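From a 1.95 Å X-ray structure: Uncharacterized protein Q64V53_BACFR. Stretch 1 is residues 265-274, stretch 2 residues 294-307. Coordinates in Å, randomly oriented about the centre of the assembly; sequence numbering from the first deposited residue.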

# COMPACT_ATOMS: atom_id res chain seq x y z
N GLN A 265 2.27 0.48 24.50
CA GLN A 265 2.20 -0.91 24.04
C GLN A 265 2.85 -1.89 25.00
O GLN A 265 2.42 -3.04 25.09
N ASN A 266 3.89 -1.44 25.71
CA ASN A 266 4.59 -2.33 26.63
C ASN A 266 3.68 -2.79 27.74
O ASN A 266 3.82 -3.91 28.24
N VAL A 267 2.75 -1.93 28.14
CA VAL A 267 1.82 -2.27 29.22
C VAL A 267 0.97 -3.45 28.83
O VAL A 267 0.66 -4.31 29.67
N VAL A 268 0.59 -3.49 27.55
CA VAL A 268 -0.24 -4.58 27.03
C VAL A 268 0.44 -5.90 27.22
O VAL A 268 -0.21 -6.92 27.49
N VAL A 269 1.77 -5.91 27.11
CA VAL A 269 2.52 -7.14 27.31
C VAL A 269 2.30 -7.62 28.72
O VAL A 269 2.11 -8.81 28.96
N GLU A 270 2.31 -6.69 29.67
CA GLU A 270 2.10 -7.03 31.07
C GLU A 270 0.73 -7.64 31.27
O GLU A 270 0.57 -8.65 31.97
N MSE A 271 -0.29 -7.04 30.65
CA MSE A 271 -1.65 -7.55 30.77
C MSE A 271 -1.74 -8.98 30.35
O MSE A 271 -2.37 -9.80 31.03
N PHE A 272 -1.12 -9.30 29.22
CA PHE A 272 -1.12 -10.66 28.72
C PHE A 272 -0.50 -11.59 29.74
O PHE A 272 -1.13 -12.56 30.17
N LEU A 273 0.73 -11.29 30.14
CA LEU A 273 1.46 -12.14 31.07
C LEU A 273 0.80 -12.41 32.39
O LEU A 273 0.93 -13.50 32.94
N GLU A 274 0.06 -11.43 32.91
CA GLU A 274 -0.61 -11.59 34.20
C GLU A 274 -2.02 -12.11 34.11
O GLU A 274 -2.66 -12.34 35.14
N GLU A 294 12.04 -2.91 26.28
CA GLU A 294 11.65 -3.22 27.64
C GLU A 294 10.36 -3.99 27.64
O GLU A 294 10.02 -4.68 28.61
N GLY A 295 9.63 -3.90 26.53
CA GLY A 295 8.39 -4.63 26.40
C GLY A 295 8.71 -6.07 26.04
O GLY A 295 8.20 -7.01 26.66
N ALA A 296 9.56 -6.24 25.03
CA ALA A 296 9.96 -7.57 24.59
C ALA A 296 10.67 -8.29 25.70
O ALA A 296 10.57 -9.52 25.84
N ARG A 297 11.41 -7.52 26.49
CA ARG A 297 12.17 -8.03 27.62
C ARG A 297 11.29 -8.90 28.50
O ARG A 297 11.69 -10.00 28.92
N LEU A 298 10.10 -8.41 28.79
CA LEU A 298 9.16 -9.13 29.64
C LEU A 298 8.88 -10.51 29.09
O LEU A 298 8.84 -11.49 29.84
N LEU A 299 8.70 -10.59 27.78
CA LEU A 299 8.43 -11.87 27.14
C LEU A 299 9.55 -12.82 27.38
O LEU A 299 9.33 -13.97 27.78
N LEU A 300 10.78 -12.36 27.14
CA LEU A 300 11.96 -13.19 27.33
C LEU A 300 12.17 -13.62 28.77
O LEU A 300 12.72 -14.69 29.02
N ASP A 301 11.73 -12.79 29.72
CA ASP A 301 11.86 -13.11 31.14
C ASP A 301 10.76 -14.05 31.58
O ASP A 301 10.72 -14.48 32.74
N HIS A 302 9.85 -14.37 30.67
CA HIS A 302 8.73 -15.25 30.98
C HIS A 302 8.38 -16.16 29.84
O HIS A 302 7.20 -16.28 29.48
N VAL A 303 9.38 -16.81 29.25
CA VAL A 303 9.14 -17.72 28.14
C VAL A 303 8.19 -18.82 28.56
O VAL A 303 7.41 -19.33 27.75
N ASP A 304 8.24 -19.19 29.84
CA ASP A 304 7.39 -20.24 30.38
C ASP A 304 5.91 -20.00 30.15
O ASP A 304 5.16 -20.92 29.83
N LYS A 305 5.49 -18.75 30.30
CA LYS A 305 4.08 -18.39 30.11
C LYS A 305 3.62 -18.28 28.68
O LYS A 305 2.42 -18.35 28.42
N ILE A 306 4.55 -18.11 27.75
CA ILE A 306 4.16 -17.94 26.35
C ILE A 306 4.59 -19.00 25.36
O ILE A 306 4.12 -19.00 24.22
N LYS A 307 5.45 -19.92 25.79
CA LYS A 307 5.96 -20.96 24.90
C LYS A 307 4.93 -21.84 24.25
O LYS A 307 5.26 -22.67 23.41

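Helices 265-274 and 294-300 run nearly parallel, 18° apart and 8.7 Å at closest approach of their axes; the two stretches bury 468 Å² between them. Asn266 (chi1 m) points toward stretch 2 where the backbones come nearest, its CA 4.4 Å from Gly295 CA. Asn266 OD1 rests 3.4 Å from Gly295 CA; a CB on that glycine would clash with OD1, so the missing side chain permits the close approach. Asn266 ND2 lies 3.7 Å from Glu294 CG, and both amide atoms are hydrogen-bonded to residues just outside the stretches. Val267 points away. One turn on from Asn266, Val269 (t) points inward: its CG1 sits 3.7 Å from Gly295 O, 3.9 Å from Leu298 CB and 4.1 Å from Leu299 CD2. Leu298 (m, t) is a knob in the hole formed by Asn266, Val269, Glu270 and Leu273. Glu270 (t, t) leaves sideways and helps to line that hole. Leu273 (m, t) has the largest covered area; its CB starts sideways, but the branch ends reach across. Leu273 CD1 approaches Leu298 CB at 3.8 Å and His302 CD2 at 3.9 Å, while Leu273 CD2 meets Ile306 CG2 at 3.9 Å. Lys305, extended beyond chi1 m, donates from NZ to Leu273 O (3.0 Å), the only hydrogen bond across the stretches. Glu274 points away.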

# COMPACT_ATOMS: atom_id res chain seq x y z
CB GLN A 265 2.83 -1.04 22.65
CG GLN A 265 2.53 -2.38 21.96
CD GLN A 265 1.04 -2.56 21.68
OE1 GLN A 265 0.44 -3.56 22.09
NE2 GLN A 265 0.44 -1.60 20.99
CB ASN A 266 5.82 -1.65 27.26
CG ASN A 266 6.83 -1.18 26.22
OD1 ASN A 266 7.02 -1.80 25.17
ND2 ASN A 266 7.51 -0.08 26.53
CB VAL A 267 0.89 -1.08 29.55
CG1 VAL A 267 0.20 -1.34 30.88
CG2 VAL A 267 1.69 0.21 29.61
CB VAL A 268 -0.58 -4.34 25.52
CG1 VAL A 268 -1.43 -5.47 24.96
CG2 VAL A 268 -1.31 -3.00 25.36
CB VAL A 269 4.03 -6.91 27.08
CG1 VAL A 269 4.80 -8.20 27.32
CG2 VAL A 269 4.27 -6.39 25.67
CB GLU A 270 2.23 -5.77 31.95
CG GLU A 270 2.18 -6.06 33.44
CD GLU A 270 1.96 -4.80 34.27
OE1 GLU A 270 2.76 -3.85 34.13
OE2 GLU A 270 0.99 -4.78 35.07
CB MSE A 271 -2.60 -6.72 29.91
CG MSE A 271 -2.67 -5.28 30.34
SE MSE A 271 -4.02 -4.29 29.38
CE MSE A 271 -3.62 -2.55 30.08
CB PHE A 272 -0.33 -10.76 27.40
CG PHE A 272 -1.15 -10.46 26.17
CD1 PHE A 272 -2.06 -11.39 25.68
CD2 PHE A 272 -1.03 -9.24 25.52
CE1 PHE A 272 -2.82 -11.11 24.55
CE2 PHE A 272 -1.79 -8.95 24.40
CZ PHE A 272 -2.69 -9.89 23.92
CB LEU A 273 2.87 -11.57 31.32
CG LEU A 273 3.77 -11.48 30.08
CD1 LEU A 273 5.08 -10.81 30.43
CD2 LEU A 273 4.04 -12.87 29.53
CB GLU A 274 -0.64 -10.26 34.93
CG GLU A 274 -1.38 -9.18 34.16
CD GLU A 274 -1.32 -7.83 34.85
OE1 GLU A 274 -0.26 -7.49 35.42
OE2 GLU A 274 -2.33 -7.09 34.79
CB GLU A 294 11.52 -1.94 28.49
CG GLU A 294 10.87 -0.77 27.80
CD GLU A 294 10.96 0.50 28.62
OE1 GLU A 294 10.53 1.57 28.13
OE2 GLU A 294 11.46 0.43 29.77
CB ALA A 296 10.87 -7.46 23.38
CB ARG A 297 12.68 -6.85 28.45
CG ARG A 297 14.17 -6.84 28.78
CD ARG A 297 14.57 -7.99 29.69
NE ARG A 297 15.04 -9.16 28.95
CZ ARG A 297 16.08 -9.15 28.12
NH1 ARG A 297 16.77 -8.03 27.93
NH2 ARG A 297 16.45 -10.26 27.50
CB LEU A 298 7.85 -8.35 29.78
CG LEU A 298 7.94 -6.89 30.25
CD1 LEU A 298 6.55 -6.32 30.29
CD2 LEU A 298 8.59 -6.79 31.61
CB LEU A 299 8.25 -11.70 25.63
CG LEU A 299 7.04 -10.91 25.15
CD1 LEU A 299 7.21 -10.60 23.67
CD2 LEU A 299 5.77 -11.71 25.40
CB LEU A 300 13.22 -12.45 26.84
CG LEU A 300 13.32 -12.22 25.34
CD1 LEU A 300 14.55 -11.38 25.02
CD2 LEU A 300 13.38 -13.55 24.62
CB ASP A 301 11.76 -11.84 32.02
CG ASP A 301 12.96 -10.91 31.87
OD1 ASP A 301 14.07 -11.40 31.58
OD2 ASP A 301 12.79 -9.69 32.07
CB HIS A 302 7.50 -14.41 31.33
CG HIS A 302 7.65 -13.62 32.58
ND1 HIS A 302 7.69 -14.20 33.83
CD2 HIS A 302 7.75 -12.28 32.79
CE1 HIS A 302 7.82 -13.26 34.75
NE2 HIS A 302 7.86 -12.09 34.14
CB VAL A 303 10.45 -18.36 27.65
CG1 VAL A 303 10.20 -19.17 26.39
CG2 VAL A 303 11.49 -17.28 27.40
CB ASP A 304 7.65 -20.41 31.88
CG ASP A 304 7.33 -19.16 32.69
OD1 ASP A 304 7.71 -18.05 32.25
OD2 ASP A 304 6.69 -19.28 33.76
CB LYS A 305 3.77 -17.06 30.80
CG LYS A 305 3.86 -17.08 32.30
CD LYS A 305 3.48 -15.73 32.86
CE LYS A 305 3.48 -15.74 34.38
NZ LYS A 305 3.04 -14.42 34.92
CB ILE A 306 4.64 -16.57 25.82
CG1 ILE A 306 6.18 -16.52 25.81
CG2 ILE A 306 4.08 -15.47 26.69
CD1 ILE A 306 6.74 -15.28 25.14
CB LYS A 307 6.98 -21.84 25.63
CG LYS A 307 6.46 -22.52 26.89
CD LYS A 307 7.54 -23.38 27.53
CE LYS A 307 7.03 -24.13 28.75
NZ LYS A 307 8.09 -24.99 29.34